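Local coordinates for D-isomer specific 2-hydroxyacid dehydrogenase family protein (Aeromonas salmonicida subsp. salmonicida, PDB 3HG7) that probably acts as an NAD-dependent oxidoreductase on D-2-hydroxyacids, although its own substrate is not established, at residues A[106-111]-A[160-165]; A[143-148]-A[153-158]; A[112-117]-A[249-254]; A[226-229]-A[234-237]. The protein carries 1 engineered substitution. One frame throughout, in Å; residues are numbered along the deposited sequence.

Contact 1 of 4, residues A[106-111]-A[160-165]; sequences YVFGHL and KHFGMK
In the Rossmann-type NAD-binding domain, helix 100-115 and the C-terminal end of helix 150-161 lie over the parallel sheet, and F108 of the first meets F162 and M164 at the end of the second. The two phenylalanine rings are nearly parallel, their planes 19° apart, but they are slid past each other until they barely overlap, with centroids separated by 5.3 Å. Contact is made where CD1 of F108 approaches CD2 of F162 at 3.6 Å. One face of the F162 ring is covered by H161, whose CD2 lies 3.9 Å above the ring plane and over its centre; F108 lies off to the opposite side, obliquely.

F162 is the first residue to leave the helix. A Schellman motif closes the last turn, with G163 at positive phi as its C-prime residue and the bond from G163 N to K160 O measuring 2.9 Å. This reversal brings M164 back beneath the aromatic pair, toward the sheet, where it also packs on L143 and V197. Its SD forms a Met-aromatic contact with F108, 5.1 Å from the ring centroid and oblique to the ring, at 71° from the normal. Because the M164 chain bends at its last torsion (chi3 95°), the methyl turns away from this ring toward helix 100-115, where CE lies 4.3 Å from CD2 of L111.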
loop_
_atom_site.group_PDB
_atom_site.type_symbol
_atom_site.label_atom_id
_atom_site.label_comp_id
_atom_site.label_asym_id
_atom_site.label_seq_id
_atom_site.Cartn_x
_atom_site.Cartn_y
_atom_site.Cartn_z
ATOM N N TYR A 106 7.168 7.635 3.960
ATOM C CA TYR A 106 7.542 6.347 4.534
ATOM C C TYR A 106 8.869 5.890 3.957
ATOM O O TYR A 106 9.793 5.491 4.696
ATOM C CB TYR A 106 6.461 5.299 4.202
ATOM C CG TYR A 106 6.828 3.899 4.619
ATOM C CD1 TYR A 106 6.480 3.423 5.882
ATOM C CD2 TYR A 106 7.475 3.037 3.722
ATOM C CE1 TYR A 106 6.788 2.135 6.265
ATOM C CE2 TYR A 106 7.808 1.752 4.080
ATOM C CZ TYR A 106 7.462 1.317 5.355
ATOM O OH TYR A 106 7.765 0.063 5.742
ATOM N N VAL A 107 8.976 5.958 2.636
ATOM C CA VAL A 107 10.127 5.409 1.963
ATOM C C VAL A 107 11.349 6.256 2.347
ATOM O O VAL A 107 12.355 5.702 2.752
ATOM C CB VAL A 107 9.941 5.385 0.421
ATOM C CG1 VAL A 107 11.291 5.174 -0.301
ATOM C CG2 VAL A 107 8.925 4.258 0.027
ATOM N N PHE A 108 11.225 7.582 2.255
ATOM C CA PHE A 108 12.404 8.439 2.530
ATOM C C PHE A 108 12.704 8.582 4.035
ATOM O O PHE A 108 13.842 8.751 4.405
ATOM C CB PHE A 108 12.305 9.771 1.792
ATOM C CG PHE A 108 12.661 9.660 0.346
ATOM C CD1 PHE A 108 13.921 10.047 -0.096
ATOM C CD2 PHE A 108 11.768 9.129 -0.564
ATOM C CE1 PHE A 108 14.275 9.912 -1.453
ATOM C CE2 PHE A 108 12.093 8.997 -1.912
ATOM C CZ PHE A 108 13.363 9.396 -2.354
ATOM N N GLY A 109 11.695 8.494 4.908
ATOM C CA GLY A 109 11.960 8.428 6.340
ATOM C C GLY A 109 12.793 7.187 6.661
ATOM O O GLY A 109 13.816 7.262 7.356
ATOM N N HIS A 110 12.381 6.050 6.120
ATOM C CA HIS A 110 13.097 4.803 6.379
ATOM C C HIS A 110 14.476 4.837 5.713
ATOM O O HIS A 110 15.468 4.375 6.268
ATOM C CB HIS A 110 12.314 3.599 5.902
ATOM C CG HIS A 110 11.314 3.118 6.913
ATOM N ND1 HIS A 110 11.669 2.311 7.968
ATOM C CD2 HIS A 110 9.988 3.344 7.038
ATOM C CE1 HIS A 110 10.600 2.046 8.699
ATOM N NE2 HIS A 110 9.569 2.678 8.173
ATOM N N LEU A 111 14.519 5.400 4.521
ATOM C CA LEU A 111 15.755 5.443 3.782
ATOM C C LEU A 111 16.768 6.336 4.502
ATOM O O LEU A 111 17.927 5.953 4.681
ATOM C CB LEU A 111 15.513 5.947 2.358
ATOM C CG LEU A 111 16.762 6.184 1.504
ATOM C CD1 LEU A 111 17.495 4.885 1.312
ATOM C CD2 LEU A 111 16.464 6.900 0.135
ATOM N N LYS A 160 14.177 12.514 -7.113
ATOM C CA LYS A 160 14.769 13.562 -7.937
ATOM C C LYS A 160 15.038 14.816 -7.100
ATOM O O LYS A 160 16.081 15.442 -7.245
ATOM C CB LYS A 160 13.911 13.860 -9.192
ATOM C CG LYS A 160 14.467 13.192 -10.460
ATOM C CD LYS A 160 15.425 14.147 -11.229
ATOM C CE LYS A 160 16.771 13.527 -11.643
ATOM N NZ LYS A 160 16.643 12.127 -12.104
ATOM N N HIS A 161 14.118 15.143 -6.199
ATOM C CA HIS A 161 14.315 16.234 -5.242
ATOM C C HIS A 161 15.592 16.021 -4.419
ATOM O O HIS A 161 16.341 16.974 -4.155
ATOM C CB HIS A 161 13.142 16.359 -4.274
ATOM C CG HIS A 161 13.371 17.388 -3.219
ATOM N ND1 HIS A 161 13.316 18.745 -3.480
ATOM C CD2 HIS A 161 13.788 17.268 -1.937
ATOM C CE1 HIS A 161 13.608 19.412 -2.376
ATOM N NE2 HIS A 161 13.915 18.539 -1.432
ATOM N N PHE A 162 15.839 14.770 -4.039
ATOM C CA PHE A 162 17.055 14.452 -3.256
ATOM C C PHE A 162 18.286 14.213 -4.135
ATOM O O PHE A 162 19.358 13.842 -3.657
ATOM C CB PHE A 162 16.767 13.305 -2.258
ATOM C CG PHE A 162 16.014 13.751 -1.052
ATOM C CD1 PHE A 162 16.617 14.524 -0.072
ATOM C CD2 PHE A 162 14.667 13.428 -0.909
ATOM C CE1 PHE A 162 15.897 14.954 1.045
ATOM C CE2 PHE A 162 13.950 13.842 0.214
ATOM C CZ PHE A 162 14.551 14.605 1.181
ATOM N N GLY A 163 18.139 14.497 -5.428
ATOM C CA GLY A 163 19.294 14.526 -6.322
ATOM C C GLY A 163 19.671 13.130 -6.758
ATOM O O GLY A 163 20.777 12.909 -7.242
ATOM N N MET A 164 18.739 12.191 -6.574
ATOM C CA MET A 164 18.908 10.811 -7.044
ATOM C C MET A 164 18.610 10.694 -8.541
ATOM O O MET A 164 17.822 11.471 -9.080
ATOM C CB MET A 164 17.972 9.872 -6.269
ATOM C CG MET A 164 18.438 9.622 -4.831
ATOM S SD MET A 164 17.257 8.776 -3.811
ATOM C CE MET A 164 17.806 7.066 -3.966
ATOM N N LYS A 165 19.228 9.708 -9.190
ATOM C CA LYS A 165 18.793 9.242 -10.495
ATOM C C LYS A 165 17.560 8.395 -10.229
ATOM O O LYS A 165 17.513 7.677 -9.214
ATOM C CB LYS A 165 19.875 8.397 -11.184
ATOM C CG LYS A 165 21.118 9.189 -11.618
ATOM C CD LYS A 165 21.940 8.512 -12.760
ATOM C CE LYS A 165 21.079 7.801 -13.862
ATOM N NZ LYS A 165 19.833 8.503 -14.342
#

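Contact 2 of 4, residues A[143-148]-A[153-158]; sequences LLILGT and QHIAHT
I145 points its side chain from strand 143-146 straight at helix 153-158, and its CD1 ends against the helix backbone, 3.5 Å from A156 N. The extended chain of I145 (chi2 174°) carries this methyl between two neighbours: CG2 of I155 lies 3.6 Å from CD1, and CB of A156 is a little farther away. The I145 and I155 side chains are inclined to one another, whereas L143 crosses I155 at about a right angle, its CD2 touching both I155 O and, at 4.0 Å, CG2. A single branch of I155 therefore serves both strand residues, and F108 of helix 100-115 packs on L143 and I155 as well.

At the turn the contact becomes polar. Q153 reaches along an extended chain to give NE2-H to T148 O, a nearly straight bond of 2.8 Å (171° at the hydrogen) with the acceptor lying in the amide plane. It ties the loop after the strand to the helix.

Strand and helix run antiparallel at 173°, their axes 9.3 Å apart. This is the first half of a beta-alpha-beta crossover leading to strand 165-169, and G147 begins a GxGxxG-type sequence, consistent with the dinucleotide-binding turn of a Rossmann fold.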
loop_
_atom_site.group_PDB
_atom_site.type_symbol
_atom_site.label_atom_id
_atom_site.label_comp_id
_atom_site.label_asym_id
_atom_site.label_seq_id
_atom_site.Cartn_x
_atom_site.Cartn_y
_atom_site.Cartn_z
ATOM N N LEU A 143 17.738 5.464 -7.652
ATOM C CA LEU A 143 16.484 4.919 -7.134
ATOM C C LEU A 143 15.853 4.134 -8.273
ATOM O O LEU A 143 15.644 4.693 -9.331
ATOM C CB LEU A 143 15.549 6.057 -6.705
ATOM C CG LEU A 143 14.171 5.711 -6.118
ATOM C CD1 LEU A 143 14.273 4.685 -4.991
ATOM C CD2 LEU A 143 13.410 6.954 -5.622
ATOM N N LEU A 144 15.599 2.841 -8.060
ATOM C CA LEU A 144 14.750 2.037 -8.954
ATOM C C LEU A 144 13.371 1.836 -8.333
ATOM O O LEU A 144 13.272 1.337 -7.198
ATOM C CB LEU A 144 15.363 0.655 -9.164
ATOM C CG LEU A 144 14.559 -0.271 -10.072
ATOM C CD1 LEU A 144 14.294 0.401 -11.421
ATOM C CD2 LEU A 144 15.257 -1.602 -10.240
ATOM N N ILE A 145 12.316 2.179 -9.073
ATOM C CA ILE A 145 10.943 1.981 -8.601
ATOM C C ILE A 145 10.201 1.040 -9.559
ATOM O O ILE A 145 10.223 1.247 -10.787
ATOM C CB ILE A 145 10.164 3.316 -8.471
ATOM C CG1 ILE A 145 10.934 4.311 -7.597
ATOM C CG2 ILE A 145 8.722 3.059 -7.945
ATOM C CD1 ILE A 145 10.315 5.718 -7.532
ATOM N N LEU A 146 9.607 -0.006 -8.987
ATOM C CA LEU A 146 8.732 -0.934 -9.704
ATOM C C LEU A 146 7.296 -0.512 -9.470
ATOM O O LEU A 146 6.756 -0.638 -8.373
ATOM C CB LEU A 146 8.943 -2.378 -9.233
ATOM C CG LEU A 146 10.369 -2.871 -9.000
ATOM C CD1 LEU A 146 10.340 -4.374 -8.838
ATOM C CD2 LEU A 146 11.295 -2.478 -10.136
ATOM N N GLY A 147 6.683 0.011 -10.518
ATOM C CA GLY A 147 5.326 0.532 -10.438
ATOM C C GLY A 147 5.387 2.011 -10.745
ATOM O O GLY A 147 6.126 2.759 -10.100
ATOM N N THR A 148 4.600 2.435 -11.724
ATOM C CA THR A 148 4.711 3.779 -12.265
ATOM C C THR A 148 3.439 4.599 -12.129
ATOM O O THR A 148 3.292 5.646 -12.782
ATOM C CB THR A 148 5.122 3.719 -13.751
ATOM O OG1 THR A 148 4.360 4.674 -14.496
ATOM C CG2 THR A 148 4.812 2.344 -14.298
ATOM N N GLN A 153 5.196 7.454 -9.150
ATOM C CA GLN A 153 5.508 8.825 -9.561
ATOM C C GLN A 153 5.837 9.741 -8.383
ATOM O O GLN A 153 6.795 10.500 -8.442
ATOM C CB GLN A 153 4.384 9.435 -10.390
ATOM C CG GLN A 153 4.302 8.924 -11.813
ATOM C CD GLN A 153 2.962 9.245 -12.436
ATOM O OE1 GLN A 153 2.581 10.417 -12.546
ATOM N NE2 GLN A 153 2.217 8.206 -12.819
ATOM N N HIS A 154 5.064 9.679 -7.301
ATOM C CA HIS A 154 5.382 10.599 -6.199
ATOM C C HIS A 154 6.757 10.292 -5.573
ATOM O O HIS A 154 7.563 11.215 -5.328
ATOM C CB HIS A 154 4.279 10.673 -5.143
ATOM C CG HIS A 154 4.311 11.944 -4.349
ATOM N ND1 HIS A 154 5.202 12.154 -3.317
ATOM C CD2 HIS A 154 3.573 13.078 -4.446
ATOM C CE1 HIS A 154 5.008 13.359 -2.810
ATOM N NE2 HIS A 154 4.028 13.944 -3.481
ATOM N N ILE A 155 7.039 9.002 -5.385
ATOM C CA ILE A 155 8.327 8.571 -4.822
ATOM C C ILE A 155 9.428 8.981 -5.776
ATOM O O ILE A 155 10.566 9.285 -5.356
ATOM C CB ILE A 155 8.369 7.037 -4.612
ATOM C CG1 ILE A 155 7.294 6.589 -3.597
ATOM C CG2 ILE A 155 9.725 6.578 -4.098
ATOM C CD1 ILE A 155 6.996 5.138 -3.702
ATOM N N ALA A 156 9.106 8.981 -7.065
ATOM C CA ALA A 156 10.044 9.442 -8.098
ATOM C C ALA A 156 10.400 10.921 -7.951
ATOM O O ALA A 156 11.603 11.283 -7.921
ATOM C CB ALA A 156 9.486 9.145 -9.475
ATOM N N HIS A 157 9.387 11.782 -7.845
ATOM C CA HIS A 157 9.652 13.217 -7.659
ATOM C C HIS A 157 10.477 13.490 -6.402
ATOM O O HIS A 157 11.341 14.377 -6.398
ATOM C CB HIS A 157 8.357 14.024 -7.627
ATOM C CG HIS A 157 7.738 14.209 -8.982
ATOM N ND1 HIS A 157 6.780 13.353 -9.488
ATOM C CD2 HIS A 157 7.982 15.118 -9.958
ATOM C CE1 HIS A 157 6.432 13.752 -10.701
ATOM N NE2 HIS A 157 7.149 14.818 -11.009
ATOM N N THR A 158 10.195 12.741 -5.330
ATOM C CA THR A 158 10.972 12.880 -4.099
ATOM C C THR A 158 12.423 12.452 -4.287
ATOM O O THR A 158 13.323 13.140 -3.815
ATOM C CB THR A 158 10.322 12.152 -2.907
ATOM O OG1 THR A 158 8.921 12.440 -2.909
ATOM C CG2 THR A 158 10.954 12.617 -1.576
#

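Contact 3 of 4, residues A[112-117]-A[249-254]; sequences LSLMRQ and LGMAVL
L114, in the last turn of helix 100-115, faces strand 251-254 and makes the whole helix side of this contact, meeting M251 and V253. Its CB sets out toward the strand, chi1 (-73°) places CG beside the backbone N, and from CG the two methyls go to different strand residues. CB and CG themselves have no close neighbour on the strand; the touching is left to the ends.

CD2 takes the M251 side. It meets the methionine tip to tip, 3.6 Å from CE and 3.9 Å from SD, so that both the methyl and the sulfur lie against one leucine methyl. M251 achieves this by folding: its chain bends at chi2 (-90°) and again at chi3, which turns the thioether to run across the end of L114 rather than straight at the helix. CD1 takes the other branch of the contact, lying 4.1 Å from CG2 of V253. Here the two side chains slide past each other in opposite directions and meet more loosely. No hydrogen bond crosses between the segments, and the union is purely apolar.

M251 and V253 are two residues apart on the strand and both point toward the helix, while A252 between them points to the other side of the sheet, onto L240 and L244 of helix 237-245. L114 also packs on I225 of the adjoining strand 225-228, and V253 is touched by Y106 and H110 from earlier turns of the same helix. Helix 100-115 thus lies on one face of the NAD-binding sheet, with helix 237-245 on the opposite face.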
loop_
_atom_site.group_PDB
_atom_site.type_symbol
_atom_site.label_atom_id
_atom_site.label_comp_id
_atom_site.label_asym_id
_atom_site.label_seq_id
_atom_site.Cartn_x
_atom_site.Cartn_y
_atom_site.Cartn_z
ATOM N N LEU A 112 16.331 7.515 4.927
ATOM C CA LEU A 112 17.274 8.424 5.578
ATOM C C LEU A 112 17.600 7.878 6.966
ATOM O O LEU A 112 18.723 8.039 7.411
ATOM C CB LEU A 112 16.707 9.829 5.633
ATOM C CG LEU A 112 16.594 10.440 4.231
ATOM C CD1 LEU A 112 15.695 11.660 4.216
ATOM C CD2 LEU A 112 18.067 10.783 3.794
ATOM N N SER A 113 16.637 7.206 7.630
ATOM C CA SER A 113 16.958 6.558 8.905
ATOM C C SER A 113 18.171 5.634 8.767
ATOM O O SER A 113 19.097 5.682 9.580
ATOM C CB SER A 113 15.752 5.826 9.507
ATOM O OG SER A 113 16.141 5.199 10.727
ATOM N N LEU A 114 18.140 4.813 7.725
ATOM C CA LEU A 114 19.203 3.875 7.404
ATOM C C LEU A 114 20.509 4.554 7.003
ATOM O O LEU A 114 21.596 4.239 7.504
ATOM C CB LEU A 114 18.760 2.984 6.245
ATOM C CG LEU A 114 17.703 1.945 6.615
ATOM C CD1 LEU A 114 17.220 1.336 5.318
ATOM C CD2 LEU A 114 18.265 0.901 7.611
ATOM N N MET A 115 20.400 5.448 6.031
ATOM C CA MET A 115 21.580 6.172 5.519
ATOM C C MET A 115 22.348 6.959 6.596
ATOM O O MET A 115 23.572 7.020 6.551
ATOM C CB MET A 115 21.146 7.092 4.353
ATOM C CG MET A 115 20.806 6.394 3.000
ATOM S SD MET A 115 22.093 5.309 2.323
ATOM C CE MET A 115 23.348 6.509 1.777
ATOM N N ARG A 116 21.635 7.548 7.549
ATOM C CA ARG A 116 22.235 8.404 8.558
ATOM C C ARG A 116 22.424 7.675 9.874
ATOM O O ARG A 116 22.800 8.264 10.894
ATOM C CB ARG A 116 21.384 9.652 8.788
ATOM C CG ARG A 116 21.438 10.669 7.644
ATOM C CD ARG A 116 22.880 10.944 7.140
ATOM N NE ARG A 116 22.820 11.946 6.099
ATOM C CZ ARG A 116 23.001 13.251 6.310
ATOM N NH1 ARG A 116 23.284 13.702 7.525
ATOM N NH2 ARG A 116 22.900 14.102 5.287
ATOM N N GLN A 117 22.080 6.392 9.843
ATOM C CA GLN A 117 22.261 5.513 10.992
ATOM C C GLN A 117 21.590 6.005 12.261
ATOM O O GLN A 117 22.181 5.955 13.334
ATOM C CB GLN A 117 23.757 5.259 11.201
ATOM C CG GLN A 117 24.391 4.762 9.932
ATOM C CD GLN A 117 25.785 4.336 10.160
ATOM O OE1 GLN A 117 26.705 5.157 10.272
ATOM N NE2 GLN A 117 25.967 3.025 10.254
ATOM N N LEU A 249 22.182 -8.589 -0.347
ATOM C CA LEU A 249 21.359 -7.384 -0.269
ATOM C C LEU A 249 21.704 -6.703 1.048
ATOM O O LEU A 249 22.013 -7.380 2.034
ATOM C CB LEU A 249 19.868 -7.757 -0.298
ATOM C CG LEU A 249 18.841 -6.632 -0.417
ATOM C CD1 LEU A 249 19.065 -5.844 -1.699
ATOM C CD2 LEU A 249 17.426 -7.172 -0.358
ATOM N N GLY A 250 21.665 -5.371 1.074
ATOM C CA GLY A 250 22.153 -4.636 2.253
ATOM C C GLY A 250 21.111 -4.643 3.360
ATOM O O GLY A 250 21.387 -5.001 4.520
ATOM N N MET A 251 19.907 -4.247 2.988
ATOM C CA MET A 251 18.823 -4.123 3.952
ATOM C C MET A 251 17.518 -4.361 3.233
ATOM O O MET A 251 17.430 -4.151 2.015
ATOM C CB MET A 251 18.823 -2.716 4.566
ATOM C CG MET A 251 19.968 -2.409 5.571
ATOM S SD MET A 251 19.608 -2.779 7.312
ATOM C CE MET A 251 17.819 -2.626 7.286
ATOM N N ALA A 252 16.491 -4.774 3.979
ATOM C CA ALA A 252 15.136 -4.827 3.435
ATOM C C ALA A 252 14.158 -4.103 4.383
ATOM O O ALA A 252 14.279 -4.230 5.598
ATOM C CB ALA A 252 14.703 -6.248 3.250
ATOM N N VAL A 253 13.242 -3.329 3.816
ATOM C CA VAL A 253 12.175 -2.669 4.599
ATOM C C VAL A 253 10.870 -3.159 4.041
ATOM O O VAL A 253 10.531 -2.852 2.895
ATOM C CB VAL A 253 12.229 -1.117 4.463
ATOM C CG1 VAL A 253 11.135 -0.427 5.335
ATOM C CG2 VAL A 253 13.614 -0.604 4.844
ATOM N N LEU A 254 10.117 -3.888 4.859
ATOM C CA LEU A 254 8.913 -4.529 4.368
ATOM C C LEU A 254 7.708 -4.075 5.151
ATOM O O LEU A 254 7.701 -4.192 6.375
ATOM C CB LEU A 254 9.019 -6.049 4.499
ATOM C CG LEU A 254 10.173 -6.816 3.846
ATOM C CD1 LEU A 254 9.800 -8.282 3.857
ATOM C CD2 LEU A 254 10.446 -6.330 2.435
#

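Contact 4 of 4, residues A[226-229]-A[234-237]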
loop_
_atom_site.group_PDB
_atom_site.type_symbol
_atom_site.label_atom_id
_atom_site.label_comp_id
_atom_site.label_asym_id
_atom_site.label_seq_id
_atom_site.Cartn_x
_atom_site.Cartn_y
_atom_site.Cartn_z
ATOM N N LEU A 226 16.165 -2.653 -0.260
ATOM C CA LEU A 226 14.921 -3.011 -0.941
ATOM C C LEU A 226 13.707 -2.726 -0.082
ATOM O O LEU A 226 13.652 -3.220 1.026
ATOM C CB LEU A 226 14.925 -4.506 -1.265
ATOM C CG LEU A 226 13.617 -5.111 -1.805
ATOM C CD1 LEU A 226 13.217 -4.474 -3.130
ATOM C CD2 LEU A 226 13.757 -6.611 -1.956
ATOM N N PHE A 227 12.748 -1.958 -0.614
ATOM C CA PHE A 227 11.434 -1.731 0.030
ATOM C C PHE A 227 10.370 -2.546 -0.671
ATOM O O PHE A 227 10.280 -2.521 -1.914
ATOM C CB PHE A 227 10.986 -0.277 -0.115
ATOM C CG PHE A 227 11.757 0.701 0.733
ATOM C CD1 PHE A 227 11.161 1.281 1.834
ATOM C CD2 PHE A 227 13.056 1.082 0.387
ATOM C CE1 PHE A 227 11.868 2.199 2.633
ATOM C CE2 PHE A 227 13.769 1.991 1.160
ATOM C CZ PHE A 227 13.164 2.565 2.280
ATOM N N ASN A 228 9.514 -3.197 0.111
ATOM C CA ASN A 228 8.299 -3.738 -0.462
ATOM C C ASN A 228 7.086 -3.176 0.224
ATOM O O ASN A 228 6.845 -3.458 1.402
ATOM C CB ASN A 228 8.233 -5.250 -0.398
ATOM C CG ASN A 228 7.032 -5.808 -1.211
ATOM O OD1 ASN A 228 6.455 -5.108 -2.055
ATOM N ND2 ASN A 228 6.659 -7.040 -0.942
ATOM N N VAL A 229 6.339 -2.378 -0.526
ATOM C CA VAL A 229 5.131 -1.754 -0.010
ATOM C C VAL A 229 3.899 -2.085 -0.882
ATOM O O VAL A 229 2.828 -1.512 -0.679
ATOM C CB VAL A 229 5.312 -0.249 0.039
ATOM C CG1 VAL A 229 6.385 0.138 1.067
ATOM C CG2 VAL A 229 5.741 0.238 -1.335
ATOM N N ALA A 234 5.324 -10.185 -3.929
ATOM C CA ALA A 234 6.434 -9.808 -4.783
ATOM C C ALA A 234 7.706 -10.542 -4.379
ATOM O O ALA A 234 8.626 -10.713 -5.189
ATOM C CB ALA A 234 6.644 -8.312 -4.743
ATOM N N ILE A 235 7.738 -11.002 -3.132
ATOM C CA ILE A 235 8.962 -11.515 -2.539
ATOM C C ILE A 235 8.773 -12.919 -1.988
ATOM O O ILE A 235 7.862 -13.168 -1.207
ATOM C CB ILE A 235 9.474 -10.577 -1.390
ATOM C CG1 ILE A 235 9.858 -9.199 -1.943
ATOM C CG2 ILE A 235 10.656 -11.203 -0.643
ATOM C CD1 ILE A 235 10.028 -8.116 -0.877
ATOM N N ASN A 236 9.645 -13.834 -2.401
ATOM C CA ASN A 236 9.745 -15.109 -1.708
ATOM C C ASN A 236 10.553 -14.864 -0.456
ATOM O O ASN A 236 11.748 -14.552 -0.525
ATOM C CB ASN A 236 10.384 -16.204 -2.570
ATOM C CG ASN A 236 10.659 -17.478 -1.779
ATOM O OD1 ASN A 236 11.575 -17.526 -0.963
ATOM N ND2 ASN A 236 9.863 -18.513 -2.018
ATOM N N GLU A 237 9.892 -15.005 0.684
ATOM C CA GLU A 237 10.460 -14.576 1.956
ATOM C C GLU A 237 11.658 -15.424 2.379
ATOM O O GLU A 237 12.649 -14.891 2.900
ATOM C CB GLU A 237 9.365 -14.468 3.032
ATOM C CG GLU A 237 8.422 -13.274 2.740
ATOM C CD GLU A 237 7.214 -13.144 3.665
ATOM O OE1 GLU A 237 7.017 -13.995 4.568
ATOM O OE2 GLU A 237 6.454 -12.163 3.473
#
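A234 opens the second segment and turns its CB toward the amide of N228, the last residue of strand 225-228. The methyl lies 4.0 Å from ND2 and 4.2 Å from OD1 of N228, so it meets both polar branches of the amide without bonding to either. Those atoms are engaged within the intervening loop: N228 ND2 donates to R231 O, and OD1 accepts from G230 N. Two bonds to the loop backbone, one through each polar atom of the buried amide, fix its rotation.

I235 follows and carries most of the packing. Its extended side chain (chi2 165°) comes from the direction opposite to N228 and delivers CD1 against the root of the asparagine, 3.4 Å from CB and 3.5 Å from ND2. The same methyl reaches L226 tip to tip, its CD1 lying 4.2 Å from L226 CD2. I235 also touches L254 of the neighbouring strand 251-254.

N236 takes no part in the packing and is the N-cap of helix 237-245, its OD1 accepting from D239 N. E237 then starts that helix.

The whole is a strand-loop-helix connection of the Rossmann-like domain: the chain leaves the C-terminal end of a parallel strand, and on its return packs an isoleucine against the buried asparagine that ends the strand, then enters the next helix.

All four contacts belong to the NAD-binding domain and its seven-stranded parallel sheet. Contacts 1 and 3 share helix 100-115, with centres about 12 Å apart, and their segments alternate along the chain. Contacts 1 and 2 share helix 150-161, have centres about 9 Å apart and touch directly, F108 packing on T158. Contact 2 falls between the two segments of contact 1 in sequence, and contact 4 between those of contact 3. Strands 225-228 and 251-254 are neighbours, so contacts 3 and 4 meet through sheet pairing. Contacts 2 and 4, centres about 16 Å apart, mark separate strand-to-helix connections. Together the four pack both faces of one sheet, consistent with a Rossmann-type dinucleotide-binding domain.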